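Local coordinates for ABC transporter substrate-binding protein (Pseudomonas aeruginosa, PDB 6R6K) that probably binds ferrous iron in the periplasm as FpvC, the substrate-binding protein of an ABC transporter, at residues 171-176 with 220-225; 195-200 with 224-229. All coordinates share one frame; numbering follows the deposited sequence.

Both contacts lie in the half of the protein built on the parallel sheet with strand order 190-195, 172-176, 222-225, 244-247. Contact 1 is the pairing of the two middle strands. Contact 2 joins the loops that follow strands 190-195 and 222-225. Along the chain the segments come in the order 171-176, 195-200, 220-225, 224-229, and the last two share F224 and S225. The contact centres are about 12 Å apart. They also touch: T175 O probably accepts a hydrogen bond from V195 N, and I176 O one from E226 N. The buried strand pair thus carries the loop whose E226 lies near a bound sodium ion.

Contact 1. Residues 171-176 with 220-225; sequences FRVATI and VKVIFS
A174 pairs with I223, T175 with F224 and I176 with S225, so strands 172-176 and 222-225 run parallel as the central pair of their sheet. Three backbone hydrogen bonds join them. A174 N donates to V222 O at 3.3 Å, F224 N to A174 O at 3.1 Å, and I176 N to F224 O at 3.0 Å. A174 O also takes a CA-H...O contact from I223 CA (3.3 Å). The strand order 190-195, 172-176, 222-225, 244-247, with helix 205-216 between strands 190-195 and 222-225 in the chain, is that of a parallel alpha/beta sheet. It is consistent with a lobe of a periplasmic substrate-binding protein.

The side chains pack tightly beside these bonds. The A174 methyl touches two branches: its CB lies 3.6 Å from V220 CG2 and 3.7 Å from I223 CG1. On the other face V173 and V222 stand side by side and point the same way. V173 CG1 also reaches F224 CE2 at 3.9 Å, meeting the ring obliquely. Helix 260-278 covers V222 and F224 on this side.

The looser part is the start of the pair, at R172. This residue is partly exposed, and its side chain crosses that of V220 at about a right angle. The chain bends at chi3 (74°), and NH1 comes to 3.8 Å from V220 CG1. The guanidinium takes its charge partner elsewhere, in a salt bridge with D219.

Across the pair, polar bonding is a backbone matter, and the side chains add apolar contact. Strand 172-176 is bonded to strand 190-195 on its other edge. These backbone bonds hold strand to strand, while the charge of R172 stays at the partly exposed start.

Contact 2. Residues 195-200 with 224-229; sequences VEPAGG and FSEIDF. Unlike the reference sequence in segment 195-200: G199 (reference His). With EDO (1,2-ethanediol), chain B; EDO (1,2-ethanediol), chain Y.
I227 and P197 meet first. The delta methyl of I227 presses on the proline ring, with CD1 only 3.4 Å from P197 CB, tighter than a usual carbon contact. The I227 side chain spreads its branches between two partners. CG1 sits beside the backbone N (chi1 -61°) and the chain runs on extended to P197. CG2 turns the other way and lies 3.5 Å from G200 O. G200 O is also 3.6 Å from F229 CE1, an oblique approach to the ring. At the other end of the contact, P197 CG touches the E226 carboxylate, 3.4 Å from OE1.

The next shell sets these groups in place. I227 CG2 lies over the centre of the F229 ring, 3.5 Å above its plane, so this one methyl is shared by the ring and the G200 carbonyl. The hydroxyl of S225 turns back on its own loop, and OG donates to I227 O at 2.7 Å. An inverse gamma turn centred on D228 then brings in F229, whose N makes a weak bond to I227 O. Further out, I227 touches I201, F229 touches P203, and S225 O is bonded by Y180 and S247.

E226 leaves the strand end with an extended side chain. Its OE2 accepts a hydrogen bond of 2.9 Å from O2 of one 1,2-ethanediol, probably a crystallisation additive. A bound sodium ion lies about 3 Å from the nearest atom of its side chain.

No hydrogen bond crosses between 195-200 and 224-229. The loops are joined by apolar packing and carbon-oxygen contacts. The E226 side chain is close to a sodium ion and to this additive, so it may lie at a pocket, but this does not show iron binding here.

Contact 1. Residues 171-176 with 220-225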
# COMPACT_ATOMS: atom_id res chain seq x y z
N PHE A 171 6.95 2.79 21.50
CA PHE A 171 6.44 1.93 20.44
C PHE A 171 4.98 1.52 20.65
O PHE A 171 4.39 0.87 19.78
CB PHE A 171 7.36 0.72 20.26
CG PHE A 171 8.70 1.11 19.67
CD1 PHE A 171 9.73 1.57 20.47
CD2 PHE A 171 8.92 1.01 18.30
CE1 PHE A 171 10.97 1.92 19.93
CE2 PHE A 171 10.15 1.36 17.75
CZ PHE A 171 11.17 1.81 18.57
N ARG A 172 4.39 1.90 21.80
CA ARG A 172 2.97 1.67 22.07
C ARG A 172 2.20 2.83 21.38
O ARG A 172 2.31 3.99 21.79
CB ARG A 172 2.66 1.63 23.58
CG ARG A 172 3.22 0.41 24.33
CD ARG A 172 2.77 0.36 25.80
NE ARG A 172 1.36 -0.03 25.95
CZ ARG A 172 0.35 0.81 26.21
NH1 ARG A 172 0.59 2.10 26.39
NH2 ARG A 172 -0.89 0.36 26.30
N VAL A 173 1.53 2.51 20.26
CA VAL A 173 0.75 3.45 19.45
C VAL A 173 -0.68 2.93 19.30
O VAL A 173 -0.98 1.85 19.78
CB VAL A 173 1.41 3.76 18.05
CG1 VAL A 173 2.77 4.42 18.20
CG2 VAL A 173 1.47 2.52 17.14
N ALA A 174 -1.53 3.69 18.61
CA ALA A 174 -2.90 3.29 18.30
C ALA A 174 -3.17 3.74 16.85
O ALA A 174 -2.36 4.49 16.28
CB ALA A 174 -3.89 3.96 19.26
N THR A 175 -4.26 3.23 16.24
CA THR A 175 -4.60 3.60 14.87
C THR A 175 -6.08 3.93 14.68
O THR A 175 -6.93 3.46 15.43
CB THR A 175 -4.22 2.51 13.84
OG1 THR A 175 -5.14 1.42 13.91
CG2 THR A 175 -2.79 2.03 13.95
N ILE A 176 -6.37 4.67 13.61
CA ILE A 176 -7.72 4.90 13.12
C ILE A 176 -7.66 4.09 11.84
O ILE A 176 -6.91 4.44 10.92
CB ILE A 176 -8.11 6.41 12.95
CG1 ILE A 176 -8.13 7.13 14.32
CG2 ILE A 176 -9.48 6.53 12.27
CD1 ILE A 176 -8.33 8.67 14.31
N VAL A 220 -1.88 5.97 24.96
CA VAL A 220 -0.84 6.29 23.98
C VAL A 220 -0.91 7.76 23.53
O VAL A 220 -1.97 8.38 23.68
CB VAL A 220 -0.90 5.30 22.78
CG1 VAL A 220 -0.75 3.87 23.26
CG2 VAL A 220 -2.20 5.47 22.00
N LYS A 221 0.20 8.32 23.02
CA LYS A 221 0.23 9.72 22.58
C LYS A 221 0.29 9.84 21.06
O LYS A 221 -0.03 10.90 20.53
CB LYS A 221 1.38 10.51 23.25
CG LYS A 221 1.32 10.62 24.77
CD LYS A 221 0.35 11.68 25.30
CE LYS A 221 0.34 11.71 26.81
NZ LYS A 221 -0.40 12.88 27.35
N VAL A 222 0.72 8.78 20.37
CA VAL A 222 0.85 8.76 18.90
C VAL A 222 -0.25 7.91 18.27
O VAL A 222 -0.49 6.78 18.72
CB VAL A 222 2.28 8.35 18.44
CG1 VAL A 222 2.35 8.03 16.95
CG2 VAL A 222 3.28 9.44 18.80
N ILE A 223 -0.91 8.45 17.24
CA ILE A 223 -1.97 7.77 16.49
C ILE A 223 -1.71 7.89 15.01
O ILE A 223 -1.49 8.98 14.51
CB ILE A 223 -3.40 8.25 16.94
CG1 ILE A 223 -3.89 7.46 18.16
CG2 ILE A 223 -4.45 8.14 15.84
CD1 ILE A 223 -3.63 8.08 19.35
N PHE A 224 -1.70 6.74 14.31
CA PHE A 224 -1.57 6.71 12.86
C PHE A 224 -2.97 6.59 12.30
O PHE A 224 -3.70 5.64 12.62
CB PHE A 224 -0.63 5.60 12.35
CG PHE A 224 0.80 5.82 12.81
CD1 PHE A 224 1.63 6.72 12.14
CD2 PHE A 224 1.29 5.16 13.93
CE1 PHE A 224 2.93 6.94 12.59
CE2 PHE A 224 2.58 5.38 14.38
CZ PHE A 224 3.39 6.28 13.72
N SER A 225 -3.36 7.58 11.51
CA SER A 225 -4.70 7.64 10.95
C SER A 225 -4.78 7.35 9.45
O SER A 225 -4.08 7.95 8.62
CB SER A 225 -5.35 8.98 11.29
OG SER A 225 -6.69 9.07 10.82

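Contact 2. Residues 195-200 with 224-229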
# COMPACT_ATOMS: atom_id res chain seq x y z
N VAL A 195 -9.21 2.28 16.47
CA VAL A 195 -10.40 3.11 16.45
C VAL A 195 -10.99 2.99 15.03
O VAL A 195 -10.29 3.17 14.04
CB VAL A 195 -10.11 4.57 16.88
CG1 VAL A 195 -11.38 5.39 16.95
CG2 VAL A 195 -9.39 4.60 18.23
N GLU A 196 -12.27 2.60 14.96
CA GLU A 196 -13.00 2.41 13.71
C GLU A 196 -13.24 3.77 13.02
O GLU A 196 -13.69 4.71 13.66
CB GLU A 196 -14.32 1.67 13.98
CG GLU A 196 -14.94 1.00 12.77
CD GLU A 196 -14.14 -0.11 12.11
OE1 GLU A 196 -14.27 -0.25 10.88
OE2 GLU A 196 -13.39 -0.84 12.81
N PRO A 197 -12.89 3.89 11.71
CA PRO A 197 -13.09 5.17 11.02
C PRO A 197 -14.57 5.56 10.94
O PRO A 197 -15.40 4.77 10.49
CB PRO A 197 -12.46 4.92 9.64
CG PRO A 197 -11.58 3.74 9.81
CD PRO A 197 -12.30 2.89 10.80
N ALA A 198 -14.92 6.77 11.41
CA ALA A 198 -16.30 7.22 11.37
C ALA A 198 -16.50 8.60 10.72
O ALA A 198 -15.96 9.62 11.19
CB ALA A 198 -16.89 7.19 12.76
N GLY A 199 -17.26 8.60 9.62
CA GLY A 199 -17.68 9.80 8.91
C GLY A 199 -16.80 10.49 7.90
O GLY A 199 -17.15 11.58 7.45
N GLY A 200 -15.67 9.87 7.54
CA GLY A 200 -14.74 10.40 6.55
C GLY A 200 -13.78 11.48 7.04
O GLY A 200 -13.55 11.62 8.24
N PHE A 224 -1.70 6.74 14.31
CA PHE A 224 -1.57 6.71 12.86
C PHE A 224 -2.97 6.59 12.30
O PHE A 224 -3.70 5.64 12.62
CB PHE A 224 -0.63 5.60 12.35
CG PHE A 224 0.80 5.82 12.81
CD1 PHE A 224 1.63 6.72 12.14
CD2 PHE A 224 1.29 5.16 13.93
CE1 PHE A 224 2.93 6.94 12.59
CE2 PHE A 224 2.58 5.38 14.38
CZ PHE A 224 3.39 6.28 13.72
N SER A 225 -3.36 7.58 11.51
CA SER A 225 -4.70 7.64 10.95
C SER A 225 -4.78 7.35 9.45
O SER A 225 -4.08 7.95 8.62
CB SER A 225 -5.35 8.98 11.29
OG SER A 225 -6.69 9.07 10.82
N GLU A 226 -5.70 6.46 9.12
CA GLU A 226 -6.07 6.03 7.76
C GLU A 226 -6.80 7.25 7.11
O GLU A 226 -6.69 7.50 5.92
CB GLU A 226 -7.03 4.84 7.93
CG GLU A 226 -7.63 4.20 6.70
CD GLU A 226 -8.44 2.98 7.08
OE1 GLU A 226 -9.68 3.08 7.08
OE2 GLU A 226 -7.83 1.94 7.40
N ILE A 227 -7.51 8.00 7.93
CA ILE A 227 -8.24 9.17 7.50
C ILE A 227 -7.34 10.38 7.61
O ILE A 227 -6.89 10.75 8.70
CB ILE A 227 -9.54 9.32 8.31
CG1 ILE A 227 -10.47 8.08 8.11
CG2 ILE A 227 -10.22 10.68 8.00
CD1 ILE A 227 -11.81 8.17 8.90
N ASP A 228 -7.10 11.02 6.48
CA ASP A 228 -6.24 12.18 6.42
C ASP A 228 -7.06 13.47 6.64
O ASP A 228 -7.49 14.11 5.69
CB ASP A 228 -5.48 12.13 5.10
CG ASP A 228 -4.36 13.10 5.01
OD1 ASP A 228 -3.85 13.54 6.08
OD2 ASP A 228 -3.99 13.45 3.89
N PHE A 229 -7.30 13.81 7.89
CA PHE A 229 -8.11 14.95 8.24
C PHE A 229 -7.46 16.27 7.89
O PHE A 229 -6.26 16.43 8.10
CB PHE A 229 -8.41 14.98 9.76
CG PHE A 229 -9.17 13.83 10.33
CD1 PHE A 229 -10.54 13.72 10.16
CD2 PHE A 229 -8.53 12.88 11.11
CE1 PHE A 229 -11.26 12.68 10.74
CE2 PHE A 229 -9.24 11.83 11.69
CZ PHE A 229 -10.60 11.75 11.51
C1 EDO B . -2.63 14.86 10.06
O1 EDO B . -1.41 14.68 10.77
C2 EDO B . -3.38 13.52 9.86
O2 EDO B . -4.77 13.74 9.61
C1 EDO Y . -11.29 -1.51 6.86
O1 EDO Y . -12.67 -1.90 6.84
C2 EDO Y . -11.08 -0.19 7.66
O2 EDO Y . -9.74 -0.12 8.14